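Local structure of cobalamin biosynthesis precorrin-6Y methylase (CbiE) (Archaeoglobus fulgidus, 2BB3) at residues E42-A47 with A92-G97; M83-G86 with E90-V93; G52-L57 with V62-R67; I123-V128 with L164-S169; D77-I82 with R109-D114. The protein probably transfers a methyl group from S-adenosyl-L-methionine to a precorrin intermediate in the biosynthesis of adenosylcobalamin. All blocks are in the same frame, centred on the assembly; numbering follows the deposited sequence. Where two conformers were deposited one is given.

Contact 1: residues E42-A47 with A92-G97. With SAH (S-adenosyl-L-homocysteine), chain C.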
# COMPACT_ATOMS: atom_id res chain seq x y z
N GLU A 42 -2.59 8.80 -17.54
CA GLU A 42 -2.13 10.01 -18.20
C GLU A 42 -0.64 9.87 -18.50
O GLU A 42 -0.20 10.16 -19.62
CB GLU A 42 -2.40 11.22 -17.33
CG GLU A 42 -3.89 11.43 -17.04
CD GLU A 42 -4.15 12.59 -16.09
OE1 GLU A 42 -5.34 12.80 -15.71
OE2 GLU A 42 -3.18 13.30 -15.73
N ILE A 43 0.12 9.42 -17.52
CA ILE A 43 1.55 9.22 -17.70
C ILE A 43 1.74 8.22 -18.84
O ILE A 43 2.54 8.46 -19.74
CB ILE A 43 2.21 8.65 -16.40
CG1 ILE A 43 2.28 9.75 -15.33
CG2 ILE A 43 3.61 8.14 -16.68
CD1 ILE A 43 2.52 9.23 -13.94
N ILE A 44 0.99 7.13 -18.80
CA ILE A 44 1.10 6.10 -19.82
C ILE A 44 0.74 6.55 -21.24
O ILE A 44 1.45 6.25 -22.20
CB ILE A 44 0.27 4.84 -19.44
CG1 ILE A 44 0.91 4.13 -18.25
CG2 ILE A 44 0.20 3.88 -20.61
CD1 ILE A 44 0.09 3.00 -17.66
N GLU A 45 -0.35 7.32 -21.32
CA GLU A 45 -0.90 7.89 -22.55
C GLU A 45 0.08 8.84 -23.25
O GLU A 45 0.05 8.99 -24.47
CB GLU A 45 -2.20 8.66 -22.22
CG GLU A 45 -3.00 9.19 -23.41
CD GLU A 45 -2.37 10.40 -24.10
OE1 GLU A 45 -2.37 10.43 -25.35
OE2 GLU A 45 -1.89 11.31 -23.39
N ARG A 46 0.94 9.46 -22.46
CA ARG A 46 1.92 10.43 -22.94
C ARG A 46 3.26 9.77 -23.30
O ARG A 46 3.98 10.26 -24.17
CB ARG A 46 2.18 11.50 -21.87
CG ARG A 46 0.99 12.37 -21.53
CD ARG A 46 0.73 13.42 -22.60
NE ARG A 46 -0.55 14.11 -22.40
CZ ARG A 46 -0.67 15.43 -22.28
NH1 ARG A 46 0.40 16.22 -22.34
NH2 ARG A 46 -1.88 15.97 -22.12
N ALA A 47 3.59 8.68 -22.62
CA ALA A 47 4.85 7.99 -22.87
C ALA A 47 5.10 7.70 -24.35
O ALA A 47 4.16 7.49 -25.11
CB ALA A 47 4.90 6.68 -22.06
N ALA A 92 8.40 5.27 -19.83
CA ALA A 92 7.58 4.86 -18.70
C ALA A 92 7.91 3.39 -18.48
O ALA A 92 8.05 2.62 -19.43
CB ALA A 92 6.11 5.02 -19.02
N VAL A 93 8.06 3.01 -17.22
CA VAL A 93 8.33 1.64 -16.88
C VAL A 93 7.15 1.28 -16.01
O VAL A 93 6.82 2.00 -15.07
CB VAL A 93 9.63 1.49 -16.06
CG1 VAL A 93 9.88 0.02 -15.73
CG2 VAL A 93 10.82 2.05 -16.84
N ILE A 94 6.51 0.17 -16.34
CA ILE A 94 5.37 -0.29 -15.59
C ILE A 94 5.81 -1.48 -14.76
O ILE A 94 6.43 -2.41 -15.27
CB ILE A 94 4.23 -0.74 -16.51
CG1 ILE A 94 3.81 0.42 -17.40
CG2 ILE A 94 3.04 -1.21 -15.67
CD1 ILE A 94 2.61 0.09 -18.31
N SER A 95 5.53 -1.42 -13.46
CA SER A 95 5.88 -2.49 -12.54
C SER A 95 4.58 -3.15 -12.15
O SER A 95 3.54 -2.50 -12.14
CB SER A 95 6.54 -1.88 -11.29
OG SER A 95 6.73 -2.85 -10.29
N THR A 96 4.61 -4.45 -11.85
CA THR A 96 3.37 -5.09 -11.41
C THR A 96 3.01 -4.53 -10.05
O THR A 96 3.89 -4.13 -9.28
CB THR A 96 3.50 -6.60 -11.24
OG1 THR A 96 4.68 -6.88 -10.47
CG2 THR A 96 3.55 -7.30 -12.58
N GLY A 97 1.71 -4.49 -9.77
CA GLY A 97 1.23 -3.95 -8.52
C GLY A 97 1.73 -2.55 -8.21
O GLY A 97 1.54 -1.61 -8.99
N SAH C . 5.12 -4.98 -7.07
CA SAH C . 4.30 -6.07 -6.71
CB SAH C . 5.11 -7.22 -6.12
CG SAH C . 6.25 -7.91 -6.86
SD SAH C . 7.34 -8.99 -5.97
C SAH C . 3.21 -5.55 -5.84
O SAH C . 2.39 -6.36 -5.70
OXT SAH C . 3.25 -4.46 -5.35
C5' SAH C . 6.38 -10.35 -6.56
C4' SAH C . 5.63 -11.12 -5.48
O4' SAH C . 4.45 -10.53 -5.10
C3' SAH C . 5.35 -12.56 -5.76
O3' SAH C . 6.41 -13.39 -5.54
C2' SAH C . 4.23 -12.80 -4.81
O2' SAH C . 4.65 -13.19 -3.58
C1' SAH C . 3.56 -11.47 -4.69
N9 SAH C . 2.42 -11.38 -5.57
C8 SAH C . 2.36 -10.65 -6.64
N7 SAH C . 1.21 -10.73 -7.20
C5 SAH C . 0.49 -11.51 -6.50
C6 SAH C . -0.79 -11.93 -6.63
N6 SAH C . -1.55 -11.57 -7.60
N1 SAH C . -1.28 -12.74 -5.72
C2 SAH C . -0.52 -13.15 -4.70
N3 SAH C . 0.72 -12.73 -4.59
C4 SAH C . 1.23 -11.93 -5.47
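The amino N of SAH donates to Thr96 O, 2.7 Å, just beyond a strand whose earlier residues, Ala92 and Ile94, pack against Ala47 and Ile44. At that earlier end two methyl groups meet, Ala47 CB and Ala92 CB at 3.7 Å, where the chain has just left helical conformation after helix 38-46. Two residues along, Ile94 sets off to the side, but its far end comes back, and CD1 reaches Ile44 CD1 at 3.9 Å. These two isoleucines cross at about a right angle, each with CG1 anti to its carbonyl carbon and CD1 carried on along the chain (chi2 172° for Ile44), which leaves only the terminal methyls in touch. Helix 38-46 joins strands 23-28 and 49-52, which flank strand 91-95 in the parallel sheet; the contact is therefore where a beta-alpha-beta crossover lies over the strand it spans. The helix end has polar anchorage too: Arg67 NH2 donates to Ala47 O and, weakly, to Ile44 O. Ile50 adds to the apolar packing around Ile94. Past the strand, Gly97, with positive phi, brings its CA to 3.7 Å from the carboxylate carbon C of SAH.

Contact 2: residues M83-G86 with E90-V93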
# COMPACT_ATOMS: atom_id res chain seq x y z
N MSE A 83 17.03 3.74 -18.62
CA MSE A 83 17.29 5.02 -17.98
C MSE A 83 17.86 6.04 -18.97
O MSE A 83 17.29 7.12 -19.14
CB MSE A 83 18.26 4.81 -16.82
CG MSE A 83 18.07 5.75 -15.64
SE MSE A 83 18.07 4.76 -13.98
CE MSE A 83 16.25 4.16 -14.05
N GLU A 84 18.96 5.69 -19.62
CA GLU A 84 19.59 6.61 -20.57
C GLU A 84 18.70 6.92 -21.76
O GLU A 84 18.69 8.05 -22.26
CB GLU A 84 20.93 6.04 -21.05
CG GLU A 84 21.93 7.10 -21.52
CD GLU A 84 22.18 8.18 -20.47
OE1 GLU A 84 22.56 7.84 -19.33
OE2 GLU A 84 22.00 9.38 -20.80
N GLU A 85 17.95 5.93 -22.24
CA GLU A 85 17.06 6.17 -23.37
C GLU A 85 16.03 7.21 -22.98
O GLU A 85 15.41 7.84 -23.83
CB GLU A 85 16.35 4.88 -23.79
CG GLU A 85 15.82 4.90 -25.22
CD GLU A 85 14.44 4.28 -25.35
OE1 GLU A 85 14.11 3.40 -24.53
OE2 GLU A 85 13.70 4.67 -26.28
N GLY A 86 15.85 7.38 -21.67
CA GLY A 86 14.86 8.32 -21.18
C GLY A 86 15.35 9.76 -21.26
O GLY A 86 14.66 10.68 -20.83
N GLU A 90 10.48 10.13 -23.98
CA GLU A 90 9.65 9.98 -22.79
C GLU A 90 9.43 8.49 -22.53
O GLU A 90 8.75 7.80 -23.29
CB GLU A 90 8.32 10.70 -22.97
CG GLU A 90 8.48 12.21 -22.93
CD GLU A 90 7.38 12.95 -23.66
OE1 GLU A 90 7.53 14.18 -23.84
OE2 GLU A 90 6.38 12.32 -24.05
N VAL A 91 10.01 8.02 -21.43
CA VAL A 91 9.94 6.63 -21.06
C VAL A 91 9.09 6.40 -19.82
O VAL A 91 9.05 7.22 -18.91
CB VAL A 91 11.35 6.07 -20.80
CG1 VAL A 91 11.27 4.61 -20.40
CG2 VAL A 91 12.22 6.26 -22.04
N ALA A 92 8.40 5.27 -19.83
CA ALA A 92 7.58 4.86 -18.70
C ALA A 92 7.91 3.39 -18.48
O ALA A 92 8.05 2.62 -19.43
CB ALA A 92 6.11 5.02 -19.02
N VAL A 93 8.06 3.01 -17.22
CA VAL A 93 8.33 1.64 -16.88
C VAL A 93 7.15 1.28 -16.01
O VAL A 93 6.82 2.00 -15.07
CB VAL A 93 9.63 1.49 -16.06
CG1 VAL A 93 9.88 0.02 -15.73
CG2 VAL A 93 10.82 2.05 -16.84
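Helix 76-88 runs out beside the start of strand 91-95, and the two backbones come nearest at Gly86 and Val91, whose CA atoms are 5.2 Å apart. Val91 carries the contact. Its side chain points at the helix, with CG1 anti to the backbone N (chi1 180°) and CG2 anti to the carbonyl carbon, which sets CG2 down on the bare alpha carbon of Gly86: Val91 CG2 to Gly86 CA is 3.5 Å. Since Gly86 has no side chain, the methyl settles directly on the main chain, with no side chain between helix and strand. The same methyl also lies beside the preceding carbonyl, Val91 CG2 to Glu85 O being 4.0 Å. In the modelled conformer the Glu85 carboxylate comes alongside too, with OE1 at 4.2 Å from Val91 CG2, but its polar atoms are taken up by other residues: OE1 is hydrogen-bonded to Tyr51 OH and OE2 makes a salt bridge with Arg89. Around Val91 the apolar surface is completed by Ile24, Val49 and Ile82, so the valine is buried between sheet and helix. This is the second half of a beta-alpha-beta crossover in an alpha/beta domain: the chain leaves strand 68-70, climbs through helix 76-88, turns sharply and enters strand 91-95, parallel to the first and separated from it by strand 49-52.

Contact 3: residues G52-L57 with V62-R67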
# COMPACT_ATOMS: atom_id res chain seq x y z
N GLY A 52 8.20 -2.94 -19.47
CA GLY A 52 7.56 -3.69 -18.41
C GLY A 52 7.48 -5.17 -18.73
O GLY A 52 7.57 -5.57 -19.89
N SER A 53 7.31 -5.99 -17.70
CA SER A 53 7.15 -7.43 -17.88
C SER A 53 5.81 -7.66 -18.55
O SER A 53 4.95 -6.77 -18.54
CB SER A 53 7.10 -8.12 -16.52
OG SER A 53 5.83 -7.88 -15.94
N ARG A 54 5.59 -8.81 -19.18
CA ARG A 54 4.30 -8.99 -19.85
C ARG A 54 3.13 -8.84 -18.87
O ARG A 54 2.15 -8.17 -19.21
CB ARG A 54 4.19 -10.33 -20.61
CG ARG A 54 3.11 -10.30 -21.73
CD ARG A 54 2.92 -11.63 -22.49
NE ARG A 54 2.54 -11.42 -23.89
CZ ARG A 54 1.34 -11.02 -24.32
NH1 ARG A 54 0.35 -10.80 -23.47
NH2 ARG A 54 1.14 -10.83 -25.62
N ARG A 55 3.21 -9.44 -17.68
CA ARG A 55 2.10 -9.26 -16.75
C ARG A 55 1.82 -7.78 -16.47
O ARG A 55 0.67 -7.35 -16.50
CB ARG A 55 2.39 -9.96 -15.42
CG ARG A 55 1.97 -11.43 -15.36
CD ARG A 55 2.04 -11.97 -13.93
NE ARG A 55 1.23 -11.18 -13.00
CZ ARG A 55 -0.10 -11.09 -13.05
NH1 ARG A 55 -0.79 -11.73 -13.99
NH2 ARG A 55 -0.74 -10.34 -12.16
N ALA A 56 2.87 -7.02 -16.20
CA ALA A 56 2.68 -5.60 -15.92
C ALA A 56 2.04 -4.90 -17.12
O ALA A 56 1.14 -4.08 -16.95
CB ALA A 56 4.01 -4.94 -15.54
N LEU A 57 2.50 -5.21 -18.33
CA LEU A 57 1.93 -4.59 -19.52
C LEU A 57 0.49 -5.04 -19.75
O LEU A 57 -0.38 -4.23 -20.07
CB LEU A 57 2.78 -4.91 -20.76
CG LEU A 57 4.22 -4.42 -20.62
CD1 LEU A 57 5.06 -4.84 -21.84
CD2 LEU A 57 4.22 -2.90 -20.46
N VAL A 62 -1.65 -2.48 -22.07
CA VAL A 62 -0.82 -1.94 -23.14
C VAL A 62 0.16 -2.95 -23.73
O VAL A 62 1.05 -2.58 -24.50
CB VAL A 62 -0.01 -0.73 -22.63
CG1 VAL A 62 -0.93 0.46 -22.39
CG2 VAL A 62 0.72 -1.10 -21.36
N VAL A 63 -0.01 -4.23 -23.40
CA VAL A 63 0.90 -5.25 -23.92
C VAL A 63 0.86 -5.33 -25.44
O VAL A 63 1.80 -5.83 -26.06
CB VAL A 63 0.58 -6.66 -23.35
CG1 VAL A 63 -0.74 -7.19 -23.91
CG2 VAL A 63 1.71 -7.62 -23.69
N ASP A 64 -0.22 -4.84 -26.05
CA ASP A 64 -0.36 -4.87 -27.50
C ASP A 64 -0.11 -3.50 -28.10
O ASP A 64 -0.31 -3.29 -29.29
CB ASP A 64 -1.75 -5.36 -27.89
CG ASP A 64 -2.05 -6.76 -27.36
OD1 ASP A 64 -1.25 -7.68 -27.64
OD2 ASP A 64 -3.08 -6.93 -26.66
N ASP A 65 0.33 -2.55 -27.28
CA ASP A 65 0.63 -1.23 -27.79
C ASP A 65 1.92 -1.36 -28.58
O ASP A 65 2.74 -2.24 -28.29
CB ASP A 65 0.84 -0.25 -26.64
CG ASP A 65 0.40 1.15 -26.98
OD1 ASP A 65 -0.81 1.44 -26.82
OD2 ASP A 65 1.25 1.97 -27.42
N SER A 66 2.10 -0.50 -29.57
CA SER A 66 3.28 -0.51 -30.42
C SER A 66 4.46 0.11 -29.69
O SER A 66 5.62 -0.17 -29.99
CB SER A 66 3.00 0.27 -31.70
OG SER A 66 2.50 1.56 -31.39
N ARG A 67 4.16 0.97 -28.73
CA ARG A 67 5.20 1.63 -27.93
C ARG A 67 5.70 0.68 -26.84
O ARG A 67 6.67 0.99 -26.14
CB ARG A 67 4.63 2.87 -27.26
CG ARG A 67 4.01 3.89 -28.19
CD ARG A 67 3.17 4.84 -27.38
NE ARG A 67 2.06 4.13 -26.74
CZ ARG A 67 1.32 4.65 -25.77
NH1 ARG A 67 0.32 3.94 -25.25
NH2 ARG A 67 1.57 5.86 -25.30
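Val62 N donates to Leu57 O, 2.9 Å and nearly straight. This ties the last turn of helix 54-59 to the loop that follows. The other end of the helix is satisfied by Ser53 at the N-cap: its OG accepts from Ala56 N at 3.1 Å, while its carbonyl takes Leu57 N. In the loop a type I turn is closed by Asp65 N to Val62 O, 2.9 Å, and Arg67 NH1 donates to Asp65 OD1 at 3.2 Å, from above the carboxylate plane, as part of a salt bridge. Apolar groups fill the rest: Leu57 CB meets Val63 CB at 3.8 Å. Val63 CG2, anti to its backbone N, sits over the centre of one face of the modelled Arg54 guanidinium, 3.4 Å above its plane. That arginine makes its salt bridge with Glu58 through NH1; Asp64 OD1, 4.4 Å from Arg54 NH2, lies beyond salt-bridge distance and may add a weak attraction. Beneath, Leu57 and Val62 turn their inner sides to Ile94 of strand 91-95, and Leu57 also to Ile50, so helix 54-59 and its loop lie over the sheet before the chain enters edge strand 68-70.

Contact 4: residues I123-V128 with L164-S169. With SAH (S-adenosyl-L-homocysteine), chain C.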
# COMPACT_ATOMS: atom_id res chain seq x y z
N ILE A 123 -2.05 -0.25 -6.62
CA ILE A 123 -2.45 -1.20 -5.59
C ILE A 123 -1.64 -2.49 -5.64
O ILE A 123 -1.55 -3.15 -6.68
CB ILE A 123 -3.97 -1.43 -5.70
CG1 ILE A 123 -4.65 -0.15 -5.15
CG2 ILE A 123 -4.41 -2.68 -4.92
CD1 ILE A 123 -6.01 0.05 -5.63
N SER A 124 -1.03 -2.84 -4.51
CA SER A 124 -0.18 -4.01 -4.43
C SER A 124 -0.90 -5.27 -3.97
O SER A 124 -1.99 -5.21 -3.42
CB SER A 124 1.00 -3.75 -3.49
OG SER A 124 0.55 -3.58 -2.16
N SER A 125 -0.25 -6.41 -4.20
CA SER A 125 -0.83 -7.68 -3.80
C SER A 125 -0.88 -7.66 -2.28
O SER A 125 -1.71 -8.35 -1.65
CB SER A 125 0.03 -8.85 -4.31
OG SER A 125 1.37 -8.74 -3.88
N VAL A 126 0.01 -6.88 -1.68
CA VAL A 126 0.03 -6.74 -0.24
C VAL A 126 -1.29 -6.11 0.21
O VAL A 126 -1.91 -6.59 1.16
CB VAL A 126 1.22 -5.87 0.24
CG1 VAL A 126 0.95 -5.35 1.69
CG2 VAL A 126 2.50 -6.72 0.22
N GLN A 127 -1.72 -5.06 -0.46
CA GLN A 127 -2.98 -4.42 -0.11
C GLN A 127 -4.18 -5.32 -0.32
O GLN A 127 -5.11 -5.35 0.50
CB GLN A 127 -3.18 -3.14 -0.93
CG GLN A 127 -2.38 -1.96 -0.44
CD GLN A 127 -2.36 -0.85 -1.45
OE1 GLN A 127 -1.59 -0.89 -2.40
NE2 GLN A 127 -3.24 0.14 -1.26
N VAL A 128 -4.17 -6.06 -1.43
CA VAL A 128 -5.29 -6.95 -1.71
C VAL A 128 -5.37 -8.03 -0.62
O VAL A 128 -6.46 -8.32 -0.14
CB VAL A 128 -5.14 -7.58 -3.12
CG1 VAL A 128 -6.17 -8.65 -3.35
CG2 VAL A 128 -5.29 -6.48 -4.18
N LEU A 164 3.84 -10.72 6.65
CA LEU A 164 3.14 -10.82 5.37
C LEU A 164 4.34 -11.02 4.44
O LEU A 164 5.07 -10.08 4.12
CB LEU A 164 2.39 -9.52 5.05
CG LEU A 164 1.17 -9.73 4.14
CD1 LEU A 164 0.16 -10.63 4.84
CD2 LEU A 164 0.53 -8.40 3.78
N ILE A 165 4.55 -12.26 4.02
CA ILE A 165 5.68 -12.60 3.18
C ILE A 165 5.33 -12.71 1.70
O ILE A 165 4.42 -13.43 1.34
CB ILE A 165 6.29 -13.96 3.62
CG1 ILE A 165 6.61 -13.93 5.12
CG2 ILE A 165 7.55 -14.27 2.82
CD1 ILE A 165 6.82 -15.33 5.72
N LEU A 166 6.04 -11.98 0.86
CA LEU A 166 5.80 -12.09 -0.57
C LEU A 166 6.67 -13.26 -0.99
O LEU A 166 7.90 -13.15 -1.02
CB LEU A 166 6.21 -10.80 -1.30
CG LEU A 166 5.47 -9.54 -0.85
CD1 LEU A 166 5.36 -8.58 -1.99
CD2 LEU A 166 4.08 -9.88 -0.38
N ALA A 167 6.05 -14.39 -1.30
CA ALA A 167 6.82 -15.56 -1.66
C ALA A 167 6.51 -16.13 -3.03
O ALA A 167 5.56 -15.74 -3.69
CB ALA A 167 6.61 -16.66 -0.60
N ASP A 168 7.37 -17.04 -3.46
CA ASP A 168 7.16 -17.72 -4.72
C ASP A 168 7.21 -19.18 -4.30
O ASP A 168 7.43 -19.44 -3.13
CB ASP A 168 8.22 -17.38 -5.78
CG ASP A 168 9.62 -17.73 -5.35
OD1 ASP A 168 9.79 -18.58 -4.45
OD2 ASP A 168 10.56 -17.17 -5.96
N SER A 169 7.02 -20.10 -5.24
CA SER A 169 6.97 -21.53 -4.94
C SER A 169 8.21 -22.13 -4.29
O SER A 169 8.16 -23.25 -3.77
CB SER A 169 6.63 -22.32 -6.22
OG SER A 169 7.61 -22.16 -7.24
N SAH C . 5.12 -4.98 -7.07
CA SAH C . 4.30 -6.07 -6.71
CB SAH C . 5.11 -7.22 -6.12
CG SAH C . 6.25 -7.91 -6.86
SD SAH C . 7.34 -8.99 -5.97
C SAH C . 3.21 -5.55 -5.84
O SAH C . 2.39 -6.36 -5.70
OXT SAH C . 3.25 -4.46 -5.35
C5' SAH C . 6.38 -10.35 -6.56
C4' SAH C . 5.63 -11.12 -5.48
O4' SAH C . 4.45 -10.53 -5.10
C3' SAH C . 5.35 -12.56 -5.76
O3' SAH C . 6.41 -13.39 -5.54
C2' SAH C . 4.23 -12.80 -4.81
O2' SAH C . 4.65 -13.19 -3.58
C1' SAH C . 3.56 -11.47 -4.69
N9 SAH C . 2.42 -11.38 -5.57
C8 SAH C . 2.36 -10.65 -6.64
N7 SAH C . 1.21 -10.73 -7.20
C5 SAH C . 0.49 -11.51 -6.50
C6 SAH C . -0.79 -11.93 -6.63
N6 SAH C . -1.55 -11.57 -7.60
N1 SAH C . -1.28 -12.74 -5.72
C2 SAH C . -0.52 -13.15 -4.70
N3 SAH C . 0.72 -12.73 -4.59
C4 SAH C . 1.23 -11.93 -5.47
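Leu164, in the middle of strand 162-167, lays CD2 against Val126 CG1, 3.7 Å, the two side chains meeting at a slant. Two residues on, Leu166 meets the other branch of the same valine, CD2 to Val126 CG2 at 3.6 Å, now crossing at about a right angle. Val126 is thus shared, with CG1 anti to its backbone N (chi1 161°) and CG2 anti to its carbonyl carbon. Leu166 also turns CD1 to the ribose of SAH, 3.8 Å from O4'. At Ala167 the main chain takes over: its carbonyl O lies 2.7 Å from O2' and 3.1 Å from O3' of the ligand. Beyond the strand, Ser169 OG bonds to Asp207, another SAH-binding residue. From the helix side, Ser125 N donates to SAH O at 3.0 Å, almost straight (175°), and Ser125 OG bonds to the same oxygen. The start of helix 125-133 therefore faces the ligand's carboxylate, which its dipole would probably favour. A capping box holds this helix start: Ser124 N donates to Gln127 OE1, 2.9 Å, and Gln127 N to Ser124 OG. The helix lies against the mixed sheet, where strand 162-167 runs between 140-144 and 209-213, and Val126 also touches Leu137 of the second subunit.

Contact 5: residues D77-I82 with R109-D114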
# COMPACT_ATOMS: atom_id res chain seq x y z
N ASP A 77 21.97 -3.30 -15.23
CA ASP A 77 22.34 -3.04 -16.61
C ASP A 77 21.15 -2.72 -17.51
O ASP A 77 21.18 -1.78 -18.31
CB ASP A 77 23.08 -4.27 -17.16
CG ASP A 77 22.40 -5.57 -16.76
OD1 ASP A 77 22.37 -5.88 -15.54
OD2 ASP A 77 21.90 -6.29 -17.65
N GLU A 78 20.09 -3.50 -17.34
CA GLU A 78 18.89 -3.37 -18.15
C GLU A 78 18.14 -2.08 -17.77
O GLU A 78 17.61 -1.39 -18.63
CB GLU A 78 17.98 -4.59 -17.97
CG GLU A 78 16.65 -4.50 -18.72
CD GLU A 78 16.82 -4.32 -20.23
OE1 GLU A 78 16.57 -3.21 -20.74
OE2 GLU A 78 17.21 -5.30 -20.90
N ILE A 79 18.10 -1.75 -16.48
CA ILE A 79 17.41 -0.54 -16.05
C ILE A 79 18.25 0.69 -16.41
O ILE A 79 17.71 1.76 -16.65
CB ILE A 79 17.09 -0.55 -14.51
CG1 ILE A 79 15.79 -1.31 -14.25
CG2 ILE A 79 16.84 0.86 -14.01
CD1 ILE A 79 15.75 -2.71 -14.79
N ARG A 80 19.57 0.52 -16.45
CA ARG A 80 20.45 1.62 -16.83
C ARG A 80 20.19 1.99 -18.29
O ARG A 80 20.11 3.18 -18.63
CB ARG A 80 21.93 1.25 -16.66
CG ARG A 80 22.43 1.30 -15.23
CD ARG A 80 23.97 1.35 -15.16
NE ARG A 80 24.43 1.07 -13.81
CZ ARG A 80 24.28 -0.10 -13.19
NH1 ARG A 80 23.70 -1.12 -13.82
NH2 ARG A 80 24.69 -0.26 -11.94
N ARG A 81 20.04 0.98 -19.14
CA ARG A 81 19.78 1.20 -20.56
C ARG A 81 18.51 2.03 -20.67
O ARG A 81 18.54 3.16 -21.20
CB ARG A 81 19.60 -0.14 -21.28
CG ARG A 81 19.68 -0.05 -22.81
CD ARG A 81 19.51 -1.40 -23.52
NE ARG A 81 20.43 -2.42 -23.01
CZ ARG A 81 20.10 -3.33 -22.09
NH1 ARG A 81 18.87 -3.34 -21.60
NH2 ARG A 81 20.99 -4.21 -21.66
N ILE A 82 17.40 1.49 -20.17
CA ILE A 82 16.11 2.16 -20.19
C ILE A 82 16.25 3.60 -19.69
O ILE A 82 15.68 4.53 -20.25
CB ILE A 82 15.09 1.44 -19.26
CG1 ILE A 82 14.80 0.04 -19.78
CG2 ILE A 82 13.82 2.27 -19.14
CD1 ILE A 82 13.85 -0.75 -18.92
N ARG A 109 19.07 2.23 -6.20
CA ARG A 109 20.10 2.80 -5.33
C ARG A 109 21.51 2.50 -5.83
O ARG A 109 22.45 3.20 -5.46
CB ARG A 109 19.93 2.30 -3.89
CG ARG A 109 18.64 2.74 -3.26
CD ARG A 109 18.53 2.32 -1.80
NE ARG A 109 17.13 2.30 -1.39
CZ ARG A 109 16.44 1.20 -1.13
NH1 ARG A 109 17.03 0.02 -1.22
NH2 ARG A 109 15.16 1.27 -0.80
N GLU A 110 21.66 1.48 -6.66
CA GLU A 110 22.97 1.12 -7.21
C GLU A 110 23.27 1.81 -8.53
O GLU A 110 24.30 1.54 -9.15
CB GLU A 110 23.07 -0.39 -7.44
CG GLU A 110 23.06 -1.21 -6.19
CD GLU A 110 23.33 -2.67 -6.47
OE1 GLU A 110 24.03 -3.30 -5.66
OE2 GLU A 110 22.84 -3.18 -7.50
N ILE A 111 22.39 2.69 -8.98
CA ILE A 111 22.62 3.35 -10.25
C ILE A 111 23.02 4.81 -10.10
O ILE A 111 22.40 5.55 -9.34
CB ILE A 111 21.36 3.22 -11.14
CG1 ILE A 111 21.05 1.73 -11.36
CG2 ILE A 111 21.57 3.94 -12.46
CD1 ILE A 111 19.72 1.46 -12.04
N ALA A 112 24.08 5.21 -10.80
CA ALA A 112 24.56 6.59 -10.76
C ALA A 112 23.54 7.42 -11.50
O ALA A 112 23.51 7.47 -12.73
CB ALA A 112 25.93 6.70 -11.41
N GLU A 113 22.69 8.07 -10.71
CA GLU A 113 21.56 8.87 -11.16
C GLU A 113 21.80 10.15 -11.96
O GLU A 113 22.07 11.21 -11.39
CB GLU A 113 20.73 9.22 -9.92
CG GLU A 113 19.37 9.82 -10.23
CD GLU A 113 18.29 8.76 -10.35
OE1 GLU A 113 18.45 7.83 -11.18
OE2 GLU A 113 17.28 8.85 -9.62
N ASP A 114 21.70 10.09 -13.28
CA ASP A 114 21.83 11.30 -14.09
C ASP A 114 20.38 11.74 -14.36
O ASP A 114 19.96 12.81 -13.92
CB ASP A 114 22.53 11.04 -15.42
CG ASP A 114 22.53 12.27 -16.33
OD1 ASP A 114 22.82 13.38 -15.83
OD2 ASP A 114 22.23 12.12 -17.54
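The flat guanidinium of Arg80 has Ile111 CG1 over the centre of one face, 4.0 Å above its plane, and at its edge, in plane, the backbone N of Asp77. That edge neighbour gives no bond, since Arg80 NH1 and Asp77 N are both donors. The useful polar partner arrives obliquely: Arg80 NH2 donates to Glu110 O at 3.3 Å, but with an N-H...O angle of only 127°, a weak bond. Arg80 reaches the loop because its chain is extended from CG to NE, with CG anti to the carbonyl carbon (chi1 -78°), so that the whole side chain slants across Ile111; near its root, Arg80 CG lies 3.9 Å from Ile111 CG2. Ile111 is the loop residue that does most of the packing. While its CG1 and CG2 serve the arginine, its CD1 runs on to the buried side of the helix and meets Ile79 CG2 at 3.5 Å, the two isoleucines crossing at about a right angle. Met83, a turn further along the helix, also touches Ile111. In the fold this joins helix 76-88 to the loop between helix 105-109 and the outer strand 116-120. The Glu110 carboxylate stays apart, OE2 being 5.6 Å from Arg80 NH2, so the chemistry is mostly apolar: an isoleucine packed on the helix, with an arginine laid across it whose charge gains a weak carbonyl bond and perhaps some distant attraction.

In the fold
From the N terminus, the chain opens contact 1 on helix 38-46, which closes only at strand 91-95. Within that span contact 3 closes a short loop, 52-57 with 62-67, and joins back to contact 1 through Arg67. Contact 5 opens on helix 76-88 before contact 1 has closed and ends at 109-114, so the two cross; contact 2 lies inside contact 5 and shares Ala92 and Val93 with contact 1. Contacts 1 and 2 join helices to strand 91-95 of the parallel sheet, contacts 3 and 5 helices to loops. Contact 4 follows in series, joining helix 125-133 to the mixed sheet; it does not touch contact 1, but both touch SAH, their centres about 21 Å apart.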